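Long-range contact in probable sugar ABC transporter, sugar-binding protein (Streptococcus pneumoniae, PDB 2W7Y), which binds the blood group A trisaccharide and probably delivers sugar to an ABC transporter for carbohydrate uptake: residues A203-F211 with H397-T405. Numbering follows the deposited sequence.
With A2G (2-acetamido-2-deoxy-alpha-D-galactopyranose), chain C.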
loop_
_atom_site.group_PDB
_atom_site.type_symbol
_atom_site.label_atom_id
_atom_site.label_comp_id
_atom_site.label_asym_id
_atom_site.label_seq_id
_atom_site.Cartn_x
_atom_site.Cartn_y
_atom_site.Cartn_z
ATOM N N ALA A 203 -3.034 -5.818 14.499
ATOM C CA ALA A 203 -2.755 -6.936 13.601
ATOM C C ALA A 203 -3.943 -7.209 12.680
ATOM O O ALA A 203 -5.061 -6.778 12.951
ATOM C CB ALA A 203 -2.384 -8.182 14.394
ATOM N N GLY A 204 -3.694 -7.935 11.596
ATOM C CA GLY A 204 -4.695 -8.157 10.550
ATOM C C GLY A 204 -4.031 -7.862 9.221
ATOM O O GLY A 204 -3.023 -8.485 8.882
ATOM N N GLU A 205 -4.581 -6.898 8.481
ATOM C CA GLU A 205 -3.921 -6.360 7.288
ATOM C C GLU A 205 -2.498 -5.845 7.580
ATOM O O GLU A 205 -1.578 -6.151 6.823
ATOM C CB GLU A 205 -4.768 -5.258 6.629
ATOM C CG GLU A 205 -4.124 -4.615 5.390
ATOM C CD GLU A 205 -4.854 -3.365 4.909
ATOM O OE1 GLU A 205 -5.009 -3.201 3.683
ATOM O OE2 GLU A 205 -5.275 -2.544 5.752
ATOM N N PRO A 206 -2.310 -5.059 8.667
ATOM C CA PRO A 206 -0.968 -4.553 8.989
ATOM C C PRO A 206 0.104 -5.616 9.256
ATOM O O PRO A 206 1.295 -5.313 9.159
ATOM C CB PRO A 206 -1.200 -3.739 10.262
ATOM C CG PRO A 206 -2.637 -3.373 10.222
ATOM C CD PRO A 206 -3.310 -4.559 9.631
ATOM N N SER A 207 -0.301 -6.835 9.597
ATOM C CA SER A 207 0.666 -7.885 9.928
ATOM C C SER A 207 1.412 -8.445 8.710
ATOM O O SER A 207 2.505 -8.989 8.856
ATOM C CB SER A 207 0.012 -9.006 10.745
ATOM O OG SER A 207 -1.033 -9.630 10.024
ATOM N N ILE A 208 0.831 -8.303 7.517
ATOM C CA ILE A 208 1.505 -8.723 6.283
ATOM C C ILE A 208 2.701 -7.822 5.960
ATOM O O ILE A 208 3.621 -8.236 5.257
ATOM C CB ILE A 208 0.528 -8.844 5.066
ATOM C CG1 ILE A 208 1.132 -9.735 3.968
ATOM C CG2 ILE A 208 0.126 -7.457 4.532
ATOM C CD1 ILE A 208 0.205 -10.043 2.804
ATOM N N ARG A 209 2.684 -6.598 6.490
ATOM C CA ARG A 209 3.788 -5.652 6.328
ATOM C C ARG A 209 5.006 -6.106 7.129
ATOM O O ARG A 209 6.146 -5.816 6.754
ATOM C CB ARG A 209 3.385 -4.230 6.750
ATOM C CG ARG A 209 1.968 -3.796 6.392
ATOM C CD ARG A 209 1.705 -3.805 4.889
ATOM N NE ARG A 209 0.442 -3.146 4.563
ATOM C CZ ARG A 209 -0.141 -3.180 3.369
ATOM N NH1 ARG A 209 0.418 -3.845 2.365
ATOM N NH2 ARG A 209 -1.287 -2.543 3.182
ATOM N N LEU A 210 4.755 -6.806 8.234
ATOM C CA LEU A 210 5.823 -7.442 9.009
ATOM C C LEU A 210 6.407 -8.654 8.283
ATOM O O LEU A 210 7.623 -8.832 8.263
ATOM C CB LEU A 210 5.336 -7.836 10.407
ATOM C CG LEU A 210 5.098 -6.731 11.448
ATOM C CD1 LEU A 210 4.522 -7.323 12.725
ATOM C CD2 LEU A 210 6.375 -5.956 11.746
ATOM N N PHE A 211 5.539 -9.474 7.688
ATOM C CA PHE A 211 5.961 -10.618 6.869
ATOM C C PHE A 211 6.735 -10.163 5.626
ATOM O O PHE A 211 7.799 -10.704 5.321
ATOM C CB PHE A 211 4.753 -11.477 6.460
ATOM C CG PHE A 211 5.092 -12.606 5.506
ATOM C CD1 PHE A 211 5.663 -13.791 5.973
ATOM C CD2 PHE A 211 4.831 -12.486 4.140
ATOM C CE1 PHE A 211 5.978 -14.836 5.088
ATOM C CE2 PHE A 211 5.136 -13.521 3.253
ATOM C CZ PHE A 211 5.710 -14.699 3.726
ATOM N N HIS A 397 -1.938 -12.282 -1.288
ATOM C CA HIS A 397 -2.082 -11.207 -0.295
ATOM C C HIS A 397 -3.166 -11.527 0.755
ATOM O O HIS A 397 -2.869 -11.611 1.952
ATOM C CB HIS A 397 -2.367 -9.898 -1.049
ATOM C CG HIS A 397 -2.668 -8.720 -0.176
ATOM N ND1 HIS A 397 -1.687 -7.987 0.454
ATOM C CD2 HIS A 397 -3.841 -8.112 0.124
ATOM C CE1 HIS A 397 -2.242 -6.996 1.128
ATOM N NE2 HIS A 397 -3.548 -7.046 0.940
ATOM N N THR A 398 -4.399 -11.743 0.288
ATOM C CA THR A 398 -5.560 -12.037 1.140
ATOM C C THR A 398 -5.411 -13.333 1.954
ATOM O O THR A 398 -5.741 -13.367 3.145
ATOM C CB THR A 398 -6.871 -12.072 0.302
ATOM O OG1 THR A 398 -7.057 -10.813 -0.358
ATOM C CG2 THR A 398 -8.092 -12.355 1.181
ATOM N N ALA A 399 -4.919 -14.390 1.311
ATOM C CA ALA A 399 -4.662 -15.673 1.983
ATOM C C ALA A 399 -3.640 -15.555 3.119
ATOM O O ALA A 399 -3.836 -16.123 4.194
ATOM C CB ALA A 399 -4.220 -16.733 0.969
ATOM N N ILE A 400 -2.559 -14.819 2.876
ATOM C CA ILE A 400 -1.531 -14.577 3.897
ATOM C C ILE A 400 -2.060 -13.724 5.053
ATOM O O ILE A 400 -1.813 -14.045 6.209
ATOM C CB ILE A 400 -0.211 -13.993 3.284
ATOM C CG1 ILE A 400 0.463 -15.044 2.395
ATOM C CG2 ILE A 400 0.760 -13.520 4.379
ATOM C CD1 ILE A 400 1.636 -14.526 1.589
ATOM N N ILE A 401 -2.797 -12.658 4.732
ATOM C CA ILE A 401 -3.470 -11.816 5.740
ATOM C C ILE A 401 -4.406 -12.625 6.641
ATOM O O ILE A 401 -4.363 -12.478 7.865
ATOM C CB ILE A 401 -4.241 -10.623 5.084
ATOM C CG1 ILE A 401 -3.269 -9.519 4.666
ATOM C CG2 ILE A 401 -5.311 -10.038 6.028
ATOM C CD1 ILE A 401 -3.938 -8.400 3.878
ATOM N N ASN A 402 -5.243 -13.467 6.033
ATOM C CA ASN A 402 -6.150 -14.354 6.778
ATOM C C ASN A 402 -5.419 -15.328 7.708
ATOM O O ASN A 402 -5.831 -15.525 8.853
ATOM C CB ASN A 402 -7.058 -15.138 5.821
ATOM C CG ASN A 402 -8.110 -14.267 5.138
ATOM O OD1 ASN A 402 -8.752 -14.706 4.183
ATOM N ND2 ASN A 402 -8.296 -13.041 5.622
ATOM N N ALA A 403 -4.338 -15.928 7.214
ATOM C CA ALA A 403 -3.548 -16.880 8.001
ATOM C C ALA A 403 -2.847 -16.214 9.187
ATOM O O ALA A 403 -2.787 -16.780 10.277
ATOM C CB ALA A 403 -2.535 -17.599 7.115
ATOM N N LEU A 404 -2.323 -15.010 8.965
ATOM C CA LEU A 404 -1.684 -14.234 10.030
ATOM C C LEU A 404 -2.697 -13.781 11.082
ATOM O O LEU A 404 -2.386 -13.766 12.272
ATOM C CB LEU A 404 -0.916 -13.038 9.458
ATOM C CG LEU A 404 0.290 -13.340 8.559
ATOM C CD1 LEU A 404 0.785 -12.070 7.891
ATOM C CD2 LEU A 404 1.427 -14.037 9.321
ATOM N N THR A 405 -3.902 -13.427 10.635
ATOM C CA THR A 405 -5.002 -13.037 11.521
ATOM C C THR A 405 -5.467 -14.211 12.391
ATOM O O THR A 405 -5.622 -14.072 13.608
ATOM C CB THR A 405 -6.199 -12.456 10.711
ATOM O OG1 THR A 405 -5.733 -11.409 9.856
ATOM C CG2 THR A 405 -7.282 -11.904 11.630
HETATM O O5 A2G C . -3.708 1.997 2.869
HETATM C C1 A2G C . -3.736 1.438 1.529
HETATM C C2 A2G C . -4.226 0.002 1.634
HETATM N N2 A2G C . -4.321 -0.625 0.316
HETATM C C3 A2G C . -5.626 -0.017 2.263
HETATM O O3 A2G C . -6.141 -1.350 2.282
HETATM C C4 A2G C . -5.592 0.595 3.664
HETATM O O4 A2G C . -4.785 -0.206 4.535
HETATM C C5 A2G C . -5.010 2.011 3.568
HETATM C C6 A2G C . -4.863 2.662 4.941
HETATM O O6 A2G C . -4.205 3.920 4.779
HETATM C C7 A2G C . -3.731 -1.783 0.042
HETATM O O7 A2G C . -3.036 -2.420 0.834
HETATM C C8 A2G C . -3.969 -2.284 -1.379
#
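Ile208 enters helix 397-405 as a knob into a hole formed by His397, Ile400, Ile401 and Leu404, and three residues earlier Glu205 holds the bound sugar. With CG1 anti to the backbone N (chi1 -160°), the longer branch of Ile208 reaches over Ile400, CG1 lying 3.8 Å from Ile400 CG2, and its CD1 comes obliquely to His397 ND1, with His397 O also close. The CB of Ile208 meets Ile401 CG1 at 3.9 Å, the two side chains crossing at about a right angle. No hydrogen bond joins the segments, so the fit rests on apolar contact.

Ile401 links this apolar cluster to the sugar site. Its CD1 lies over one face of the His397 imidazole, off toward the rim. The Ile401 side chain also lies side by side with that of Glu205, both pointing the same way, with Ile401 CD1 4.1 Å from Glu205 CG. The extended Glu205 chain carries its carboxylate to 2-acetamido-2-deoxy-alpha-D-galactopyranose, where OE1 accepts from sugar O3 at 2.6 Å and OE2 from O4 at 2.7 Å. Arg209 NH2 adds a bond to the acetamido O7 at 2.9 Å; the N-H...O angle of 163° and the in-plane approach indicate a nearly straight bond from the guanidinium edge. Asn279 and Trp282 are further partners of this sugar.

Toward the C-terminal end of 397-405, Thr405 OG1 meets Gly204 CA at 3.5 Å and also donates to Ile401 O. Ser207 OG turns back to Gly204 O at 2.6 Å and still touches Leu404 CB.

Helices 207-211 and 397-405 cross at 105°. Helix 237-252 packs against Ser207, Phe211 and Leu404, helix 414-427 against Ile400, and strand 157-164 against Arg209.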